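Local coordinates for oxaloacetate acetyl hydrolase (Cryphonectria parasitica, PDB 3LYE), which belongs to the phosphoenolpyruvate phosphomutase family, is built on a TIM-type beta/alpha barrel and assembles from four chains, at residues A[28-33]-A[44-49]; A[37-42]-A[284-289]; A[218-223]-A[242-247]. All coordinates share one frame; numbering follows the deposited sequence.

Interaction 1. Residues A[28-33]-A[44-49]; sequences VCPGVY and LGFKSL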
loop_
_atom_site.group_PDB
_atom_site.type_symbol
_atom_site.label_atom_id
_atom_site.label_comp_id
_atom_site.label_asym_id
_atom_site.label_seq_id
_atom_site.Cartn_x
_atom_site.Cartn_y
_atom_site.Cartn_z
ATOM N N VAL A 28 -2.250 -12.983 28.484
ATOM C CA VAL A 28 -1.450 -11.776 28.543
ATOM C C VAL A 28 -0.946 -11.432 27.154
ATOM O O VAL A 28 -0.196 -12.179 26.543
ATOM C CB VAL A 28 -0.303 -11.998 29.551
ATOM C CG1 VAL A 28 0.714 -10.892 29.505
ATOM C CG2 VAL A 28 -0.857 -12.199 30.969
ATOM N N CYS A 29 -1.315 -10.240 26.701
ATOM C CA CYS A 29 -0.964 -9.772 25.371
ATOM C C CYS A 29 -0.243 -8.461 25.357
ATOM O O CYS A 29 -0.858 -7.420 25.530
ATOM C CB CYS A 29 -2.269 -9.593 24.567
ATOM S SG CYS A 29 -3.422 -10.988 24.564
ATOM N N PRO A 30 1.050 -8.517 25.118
ATOM C CA PRO A 30 1.774 -7.246 25.080
ATOM C C PRO A 30 1.408 -6.448 23.833
ATOM O O PRO A 30 1.193 -7.034 22.757
ATOM C CB PRO A 30 3.235 -7.685 24.979
ATOM C CG PRO A 30 3.169 -9.039 24.385
ATOM C CD PRO A 30 1.929 -9.672 24.955
ATOM N N GLY A 31 1.320 -5.129 23.990
ATOM C CA GLY A 31 1.032 -4.257 22.866
ATOM C C GLY A 31 2.268 -4.065 22.005
ATOM O O GLY A 31 3.272 -3.567 22.451
ATOM N N VAL A 32 2.148 -4.471 20.757
ATOM C CA VAL A 32 3.161 -4.398 19.729
ATOM C C VAL A 32 2.652 -3.471 18.636
ATOM O O VAL A 32 1.461 -3.292 18.472
ATOM C CB VAL A 32 3.614 -5.772 19.235
ATOM C CG1 VAL A 32 4.155 -6.610 20.381
ATOM C CG2 VAL A 32 2.501 -6.484 18.543
ATOM N N TYR A 33 3.571 -2.953 17.836
ATOM C CA TYR A 33 3.200 -1.987 16.840
ATOM C C TYR A 33 3.954 -2.022 15.529
ATOM O O TYR A 33 3.664 -1.225 14.626
ATOM C CB TYR A 33 3.439 -0.582 17.438
ATOM C CG TYR A 33 4.867 -0.249 17.738
ATOM C CD1 TYR A 33 5.671 0.331 16.773
ATOM C CD2 TYR A 33 5.424 -0.522 18.976
ATOM C CE1 TYR A 33 6.983 0.628 17.027
ATOM C CE2 TYR A 33 6.751 -0.215 19.246
ATOM C CZ TYR A 33 7.536 0.355 18.261
ATOM O OH TYR A 33 8.838 0.707 18.560
ATOM N N LEU A 44 10.341 -13.962 23.068
ATOM C CA LEU A 44 10.164 -14.161 24.503
ATOM C C LEU A 44 9.085 -15.139 24.877
ATOM O O LEU A 44 8.886 -15.422 26.055
ATOM C CB LEU A 44 9.987 -12.801 25.200
ATOM C CG LEU A 44 11.200 -11.864 25.063
ATOM C CD1 LEU A 44 10.845 -10.457 25.530
ATOM C CD2 LEU A 44 12.428 -12.408 25.784
ATOM N N GLY A 45 8.385 -15.679 23.891
ATOM C CA GLY A 45 7.357 -16.654 24.160
ATOM C C GLY A 45 5.959 -16.267 24.585
ATOM O O GLY A 45 5.217 -17.092 25.127
ATOM N N PHE A 46 5.581 -15.023 24.349
ATOM C CA PHE A 46 4.237 -14.575 24.691
ATOM C C PHE A 46 3.272 -15.455 23.893
ATOM O O PHE A 46 3.524 -15.772 22.739
ATOM C CB PHE A 46 4.073 -13.095 24.438
ATOM C CG PHE A 46 4.685 -12.252 25.535
ATOM C CD1 PHE A 46 3.957 -11.933 26.656
ATOM C CD2 PHE A 46 5.992 -11.835 25.471
ATOM C CE1 PHE A 46 4.507 -11.187 27.665
ATOM C CE2 PHE A 46 6.531 -11.113 26.497
ATOM C CZ PHE A 46 5.778 -10.782 27.586
ATOM N N LYS A 47 2.152 -15.791 24.516
ATOM C CA LYS A 47 1.148 -16.680 23.927
ATOM C C LYS A 47 0.138 -16.015 23.052
ATOM O O LYS A 47 -0.602 -16.690 22.368
ATOM C CB LYS A 47 0.449 -17.480 25.057
ATOM C CG LYS A 47 1.396 -18.354 25.942
ATOM C CD LYS A 47 2.396 -19.192 25.090
ATOM C CE LYS A 47 3.120 -20.327 25.859
ATOM N NZ LYS A 47 3.860 -19.906 27.074
ATOM N N SER A 48 0.099 -14.699 23.090
ATOM C CA SER A 48 -0.802 -13.888 22.291
ATOM C C SER A 48 -0.215 -12.493 22.250
ATOM O O SER A 48 0.467 -12.073 23.185
ATOM C CB SER A 48 -2.211 -13.834 22.886
ATOM O OG SER A 48 -3.077 -13.141 21.978
ATOM N N LEU A 49 -0.463 -11.789 21.161
ATOM C CA LEU A 49 0.034 -10.431 20.977
ATOM C C LEU A 49 -1.142 -9.498 20.762
ATOM O O LEU A 49 -2.216 -9.945 20.344
ATOM C CB LEU A 49 0.911 -10.329 19.724
ATOM C CG LEU A 49 2.405 -10.650 19.862
ATOM C CD1 LEU A 49 2.815 -11.770 20.735
ATOM C CD2 LEU A 49 3.083 -10.733 18.498
HETATM O O HOH W 1 1.282 -14.461 27.055
#

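Interaction 2. Residues A[37-42]-A[284-289]; sequences SARTAM and EVCGLQ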
loop_
_atom_site.group_PDB
_atom_site.type_symbol
_atom_site.label_atom_id
_atom_site.label_comp_id
_atom_site.label_asym_id
_atom_site.label_seq_id
_atom_site.Cartn_x
_atom_site.Cartn_y
_atom_site.Cartn_z
ATOM N N SER A 37 8.972 -4.973 17.373
ATOM C CA SER A 37 8.296 -5.193 18.645
ATOM C C SER A 37 7.578 -6.558 18.634
ATOM O O SER A 37 7.645 -7.320 19.605
ATOM C CB SER A 37 7.314 -4.072 18.994
ATOM O OG SER A 37 6.388 -3.852 17.954
ATOM N N ALA A 38 6.912 -6.897 17.543
ATOM C CA ALA A 38 6.237 -8.182 17.465
ATOM C C ALA A 38 7.220 -9.355 17.521
ATOM O O ALA A 38 7.007 -10.341 18.246
ATOM C CB ALA A 38 5.401 -8.263 16.199
ATOM N N ARG A 39 8.313 -9.254 16.774
ATOM C CA ARG A 39 9.311 -10.329 16.769
ATOM C C ARG A 39 9.932 -10.503 18.160
ATOM O O ARG A 39 10.269 -11.610 18.552
ATOM C CB ARG A 39 10.403 -10.020 15.746
ATOM C CG ARG A 39 10.010 -10.262 14.300
ATOM C CD ARG A 39 9.840 -11.732 13.960
ATOM N NE ARG A 39 9.861 -11.892 12.514
ATOM C CZ ARG A 39 9.788 -13.056 11.890
ATOM N NH1 ARG A 39 9.838 -13.069 10.575
ATOM N NH2 ARG A 39 9.661 -14.181 12.580
ATOM N N THR A 40 10.075 -9.405 18.886
ATOM C CA THR A 40 10.665 -9.484 20.226
ATOM C C THR A 40 9.702 -10.217 21.175
ATOM O O THR A 40 10.094 -11.076 21.964
ATOM C CB THR A 40 11.061 -8.125 20.775
ATOM O OG1 THR A 40 11.962 -7.490 19.865
ATOM C CG2 THR A 40 11.800 -8.232 22.077
ATOM N N ALA A 41 8.425 -9.879 21.111
ATOM C CA ALA A 41 7.426 -10.558 21.935
ATOM C C ALA A 41 7.406 -12.053 21.603
ATOM O O ALA A 41 7.239 -12.894 22.476
ATOM C CB ALA A 41 6.077 -9.942 21.730
ATOM N N MET A 42 7.578 -12.382 20.323
ATOM C CA MET A 42 7.607 -13.778 19.867
ATOM C C MET A 42 8.838 -14.494 20.418
ATOM O O MET A 42 8.729 -15.608 20.912
ATOM C CB MET A 42 7.593 -13.860 18.340
ATOM C CG MET A 42 6.293 -13.373 17.739
ATOM S SD MET A 42 6.362 -12.947 15.971
ATOM C CE MET A 42 6.515 -14.538 15.218
ATOM N N GLU A 284 18.424 -12.101 13.443
ATOM C CA GLU A 284 17.962 -13.359 14.002
ATOM C C GLU A 284 16.587 -13.165 14.677
ATOM O O GLU A 284 15.694 -13.987 14.538
ATOM C CB GLU A 284 19.000 -13.926 14.982
ATOM C CG GLU A 284 20.279 -14.406 14.305
ATOM C CD GLU A 284 21.415 -14.711 15.263
ATOM O OE1 GLU A 284 22.339 -15.438 14.830
ATOM O OE2 GLU A 284 21.408 -14.199 16.411
ATOM N N VAL A 285 16.428 -12.061 15.396
ATOM C CA VAL A 285 15.153 -11.800 16.056
ATOM C C VAL A 285 14.090 -11.651 14.969
ATOM O O VAL A 285 12.971 -12.123 15.097
ATOM C CB VAL A 285 15.241 -10.503 16.904
ATOM C CG1 VAL A 285 13.855 -9.948 17.287
ATOM C CG2 VAL A 285 16.154 -10.710 18.127
ATOM N N CYS A 286 14.474 -11.062 13.850
ATOM C CA CYS A 286 13.571 -10.825 12.742
ATOM C C CYS A 286 13.471 -11.914 11.680
ATOM O O CYS A 286 13.191 -11.612 10.522
ATOM C CB CYS A 286 13.822 -9.434 12.137
ATOM S SG CYS A 286 13.463 -8.067 13.265
ATOM N N GLY A 287 13.704 -13.157 12.047
ATOM C CA GLY A 287 13.536 -14.245 11.103
ATOM C C GLY A 287 14.635 -14.690 10.194
ATOM O O GLY A 287 14.378 -15.364 9.192
ATOM N N LEU A 288 15.871 -14.424 10.586
ATOM C CA LEU A 288 16.980 -14.830 9.729
ATOM C C LEU A 288 17.048 -16.322 9.559
ATOM O O LEU A 288 17.274 -16.802 8.457
ATOM C CB LEU A 288 18.295 -14.319 10.317
ATOM C CG LEU A 288 19.543 -14.717 9.517
ATOM C CD1 LEU A 288 19.519 -14.106 8.143
ATOM C CD2 LEU A 288 20.785 -14.248 10.288
ATOM N N GLN A 289 16.851 -17.066 10.650
ATOM C CA GLN A 289 16.927 -18.524 10.520
ATOM C C GLN A 289 15.888 -19.074 9.544
ATOM O O GLN A 289 16.201 -19.923 8.742
ATOM C CB GLN A 289 16.874 -19.249 11.858
ATOM C CG GLN A 289 17.148 -20.743 11.676
ATOM C CD GLN A 289 18.573 -21.008 11.178
ATOM O OE1 GLN A 289 19.519 -20.332 11.586
ATOM N NE2 GLN A 289 18.722 -21.988 10.286
HETATM O O HOH W 2 11.611 -13.399 17.107
#

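Interaction 3. Residues A[218-223]-A[242-247]; sequences LLLNSV and RIMIFS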
loop_
_atom_site.group_PDB
_atom_site.type_symbol
_atom_site.label_atom_id
_atom_site.label_comp_id
_atom_site.label_asym_id
_atom_site.label_seq_id
_atom_site.Cartn_x
_atom_site.Cartn_y
_atom_site.Cartn_z
ATOM N N LEU A 218 -14.313 -10.862 30.207
ATOM C CA LEU A 218 -13.887 -9.480 30.025
ATOM C C LEU A 218 -12.377 -9.448 29.781
ATOM O O LEU A 218 -11.600 -10.307 30.232
ATOM C CB LEU A 218 -14.178 -8.589 31.229
ATOM C CG LEU A 218 -15.643 -8.425 31.630
ATOM C CD1 LEU A 218 -15.766 -7.257 32.607
ATOM C CD2 LEU A 218 -16.494 -8.226 30.405
ATOM N N LEU A 219 -11.991 -8.369 29.126
ATOM C CA LEU A 219 -10.628 -8.059 28.773
ATOM C C LEU A 219 -10.310 -6.729 29.487
ATOM O O LEU A 219 -11.090 -5.776 29.463
ATOM C CB LEU A 219 -10.530 -7.929 27.255
ATOM C CG LEU A 219 -9.193 -7.530 26.638
ATOM C CD1 LEU A 219 -9.143 -7.901 25.162
ATOM C CD2 LEU A 219 -8.926 -6.028 26.797
ATOM N N LEU A 220 -9.134 -6.676 30.090
ATOM C CA LEU A 220 -8.622 -5.514 30.799
ATOM C C LEU A 220 -7.543 -4.853 29.944
ATOM O O LEU A 220 -6.582 -5.495 29.566
ATOM C CB LEU A 220 -7.993 -5.937 32.137
ATOM C CG LEU A 220 -7.357 -4.830 32.961
ATOM C CD1 LEU A 220 -8.360 -3.769 33.342
ATOM C CD2 LEU A 220 -6.705 -5.400 34.184
ATOM N N ASN A 221 -7.708 -3.579 29.632
ATOM C CA ASN A 221 -6.720 -2.840 28.864
ATOM C C ASN A 221 -5.876 -1.987 29.795
ATOM O O ASN A 221 -6.367 -1.029 30.384
ATOM C CB ASN A 221 -7.381 -1.935 27.855
ATOM C CG ASN A 221 -6.373 -1.108 27.073
ATOM O OD1 ASN A 221 -5.200 -1.467 26.923
ATOM N ND2 ASN A 221 -6.827 0.023 26.588
ATOM N N SER A 222 -4.625 -2.392 29.954
ATOM C CA SER A 222 -3.646 -1.689 30.781
ATOM C C SER A 222 -2.904 -0.666 29.899
ATOM O O SER A 222 -2.241 -1.039 28.968
ATOM C CB SER A 222 -2.675 -2.717 31.341
ATOM O OG SER A 222 -1.767 -2.112 32.233
ATOM N N VAL A 223 -3.014 0.611 30.214
ATOM C CA VAL A 223 -2.384 1.679 29.449
ATOM C C VAL A 223 -1.207 2.172 30.262
ATOM O O VAL A 223 -1.364 2.862 31.281
ATOM C CB VAL A 223 -3.404 2.775 29.195
ATOM C CG1 VAL A 223 -2.788 3.909 28.397
ATOM C CG2 VAL A 223 -4.632 2.179 28.497
ATOM N N ARG A 242 -10.208 -12.398 31.705
ATOM C CA ARG A 242 -9.709 -13.512 30.891
ATOM C C ARG A 242 -8.616 -13.089 29.918
ATOM O O ARG A 242 -7.868 -13.928 29.467
ATOM C CB ARG A 242 -10.834 -14.226 30.147
ATOM C CG ARG A 242 -11.735 -15.006 31.097
ATOM C CD ARG A 242 -10.996 -16.069 31.959
ATOM N NE ARG A 242 -10.009 -16.788 31.198
ATOM C CZ ARG A 242 -10.251 -17.602 30.176
ATOM N NH1 ARG A 242 -11.508 -17.882 29.832
ATOM N NH2 ARG A 242 -9.224 -18.120 29.485
ATOM N N ILE A 243 -8.590 -11.815 29.551
ATOM C CA ILE A 243 -7.553 -11.314 28.657
ATOM C C ILE A 243 -7.072 -9.986 29.229
ATOM O O ILE A 243 -7.867 -9.238 29.785
ATOM C CB ILE A 243 -8.045 -11.070 27.205
ATOM C CG1 ILE A 243 -8.739 -12.328 26.663
ATOM C CG2 ILE A 243 -6.896 -10.584 26.285
ATOM C CD1 ILE A 243 -9.397 -12.131 25.282
ATOM N N MET A 244 -5.776 -9.686 29.085
ATOM C CA MET A 244 -5.231 -8.422 29.561
ATOM C C MET A 244 -4.262 -7.982 28.463
ATOM O O MET A 244 -3.344 -8.713 28.099
ATOM C CB MET A 244 -4.509 -8.564 30.887
ATOM C CG MET A 244 -4.034 -7.271 31.470
ATOM S SD MET A 244 -3.469 -7.568 33.151
ATOM C CE MET A 244 -2.983 -5.930 33.689
ATOM N N ILE A 245 -4.508 -6.801 27.922
ATOM C CA ILE A 245 -3.686 -6.241 26.857
ATOM C C ILE A 245 -2.902 -5.092 27.437
ATOM O O ILE A 245 -3.363 -4.404 28.343
ATOM C CB ILE A 245 -4.501 -5.872 25.612
ATOM C CG1 ILE A 245 -5.441 -4.694 25.871
ATOM C CG2 ILE A 245 -5.272 -7.112 25.123
ATOM C CD1 ILE A 245 -6.292 -4.363 24.681
ATOM N N PHE A 246 -1.710 -4.879 26.895
ATOM C CA PHE A 246 -0.835 -3.850 27.390
ATOM C C PHE A 246 -0.491 -2.767 26.368
ATOM O O PHE A 246 0.509 -2.868 25.644
ATOM C CB PHE A 246 0.413 -4.556 27.935
ATOM C CG PHE A 246 0.151 -5.345 29.174
ATOM C CD1 PHE A 246 0.380 -4.807 30.421
ATOM C CD2 PHE A 246 -0.341 -6.627 29.092
ATOM C CE1 PHE A 246 0.109 -5.539 31.557
ATOM C CE2 PHE A 246 -0.639 -7.344 30.236
ATOM C CZ PHE A 246 -0.402 -6.807 31.472
ATOM N N SER A 247 -1.339 -1.744 26.336
ATOM C CA SER A 247 -1.173 -0.598 25.455
ATOM C C SER A 247 0.076 0.166 25.904
ATOM O O SER A 247 0.318 0.400 27.072
ATOM C CB SER A 247 -2.394 0.305 25.485
ATOM O OG SER A 247 -3.523 -0.429 25.079
HETATM O O HOH W 3 -5.026 1.797 24.611
HETATM O O HOH W 4 0.758 -1.369 29.009
#

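Interaction 1. Residues A[28-33]-A[44-49]
Pro30 lays its ring over one face of Phe46, with CG 3.9 Å from the ring centroid and 19° off the normal, a CH-pi contact set slightly toward the rim. Phe46 turns CG anti to its own carbonyl carbon (chi1 -79°), which puts the ring beside the strand. Pro30 CD lies 3.5 Å from Phe46 CD1 and also touches Ser48 O. Val28 comes to the same ring from its edge: its carbonyl O lies near the ring plane, and its CG1 is 4.2 Å from Phe46 CE1. On the far side of Pro30 from Val28, Val32 CG2 reaches Leu49 CD2 at 4.3 Å.

No direct hydrogen bond joins the segments. Water 1 bridges them instead, donating to Val28 O (2.8 Å) and accepting from Lys47 N, while Cys29 CA sends a C-H toward Ser48 O at 3.5 Å. Cys29 SG rests 3.4 Å from Ser48 OG, whose hydrogen bond goes to Pro90 O.

Further out, a Schellman motif at Gly45 ends helix 35-43 and leads the chain back to strand 49-51, parallel to strand 27-32, as in a beta-alpha-beta crossover of the barrel. Leu262 of the second subunit packs on Pro30, and Arg266 of that subunit on Phe46. The chemistry is therefore mainly apolar: the water meets the polar needs of Val28 O and Lys47 N, while buried Ser48 N has no partner in the model.

Interaction 2. Residues A[37-42]-A[284-289]
The guanidinium of Arg39 lies with one face on the Cys286-Gly287 peptide: Gly287 N sits over its centre, 3.9 Å above the plane, and Cys286 C lies nearer but offset toward the rim. Cys286 O and Gly287 CA lie over the same face. NE hydrogen-bonds to Gly62 O of the second subunit, and NH1 also has a hydrogen-bond partner beyond the two segments. The peptide under the arginine belongs to the Schellman motif that ends helix 279-285, with Gly287 at positive phi (88°) as its C-prime residue; Gly287 N returns to Glu284 O at 3.3 Å. Gly287 is at the same time the N-cap position of helix 288-297, and the arginine thus covers the turn between two successive helices beyond the barrel strands.

Arg39 reaches the turn because its chain bends at chi2 (-69°). The aliphatic part runs past Val285 O, with CB and CD each 3.4 Å away, and CG is 4.2 Å from Cys286 SG. Beside it, Val285 CG1 touches Arg39 CB at 3.8 Å and packs obliquely against Thr40, whose OG1 is bonded to Leu36 O one turn back in the helix. Tyr255 of the second subunit packs on both Thr40 and Val285. No direct hydrogen bond spans the segments; water 2 supplies the polar link, donating at 2.7 Å to both Arg39 O and Val285 O.

Interaction 3. Residues A[218-223]-A[242-247]
Asn221 runs along the face of the sheet toward Ser247. Its CB lies 3.9 Å from Ile245 CG1, the branch that Ile245 holds between its backbone N and carbonyl carbon, the crowded position (chi1 68°). Asn221 CG, anti to the backbone N, brings OD1 to 3.4 Å from the same CG1, and OD1 accepts the hydroxyl of Ser247 OG at 2.7 Å, in the carbonyl plane on a lone pair. ND2 hydrogen-bonds to Glu198 OE1 and to water 3, which donates to Ser247 OG; the amide, hydroxyl and water thus form a closed ring that fixes the amide's rotation.

Beneath this runs parallel pairing, the strand axes 18° apart, from Leu219 beside Ile243 to Val223 beside Ser247. Leu220 N donates to Ile243 O and Leu220 O accepts from Ile245 N; Ser222 repeats the pattern with Ile245 O and, weakly, Ser247 N. Leu219 CD1 meets Ile243 CG2 at 3.7 Å, its CD2 Ile245 CD1. On the face carrying Leu220, Met244 and Phe246, Leu220 CD2 lies 3.8 Å from Met244 CE, the two side chains lying side by side and pointing the same way.

Strand 219-223 leads directly into Glu224 and Asn225, which bind a calcium ion. Helix 233-239, the connection of this beta-alpha-beta unit, covers the Leu220 face. Strand 243-247 has strand 27-32 on its other flank, and Leu219 shares a backbone bond with Gly195 of strand 194-197, which helps close the barrel.

How the interactions relate
From the N terminus, residues 28-33 open interaction 1, and the chain passes through helix 35-43 before 44-49 closes that short loop. Residues 37-42 lie inside it and wait for 284-289, so interactions 1 and 2 cross. Interaction 3 opens and closes wholly within the long loop of interaction 2, after interaction 1 is complete. The strand of residues 28-33 joins the first and third contacts: Cys29 pairs by backbone with Met244 and Phe246. Helix 35-43 joins the first to the second, Ala41 packing on Leu49. Interactions 2 and 3 do not touch. Interactions 1 and 3 tie barrel strands and connections together, interaction 2 ties helix 35-43 to the C-terminal helices, and all reach the second subunit.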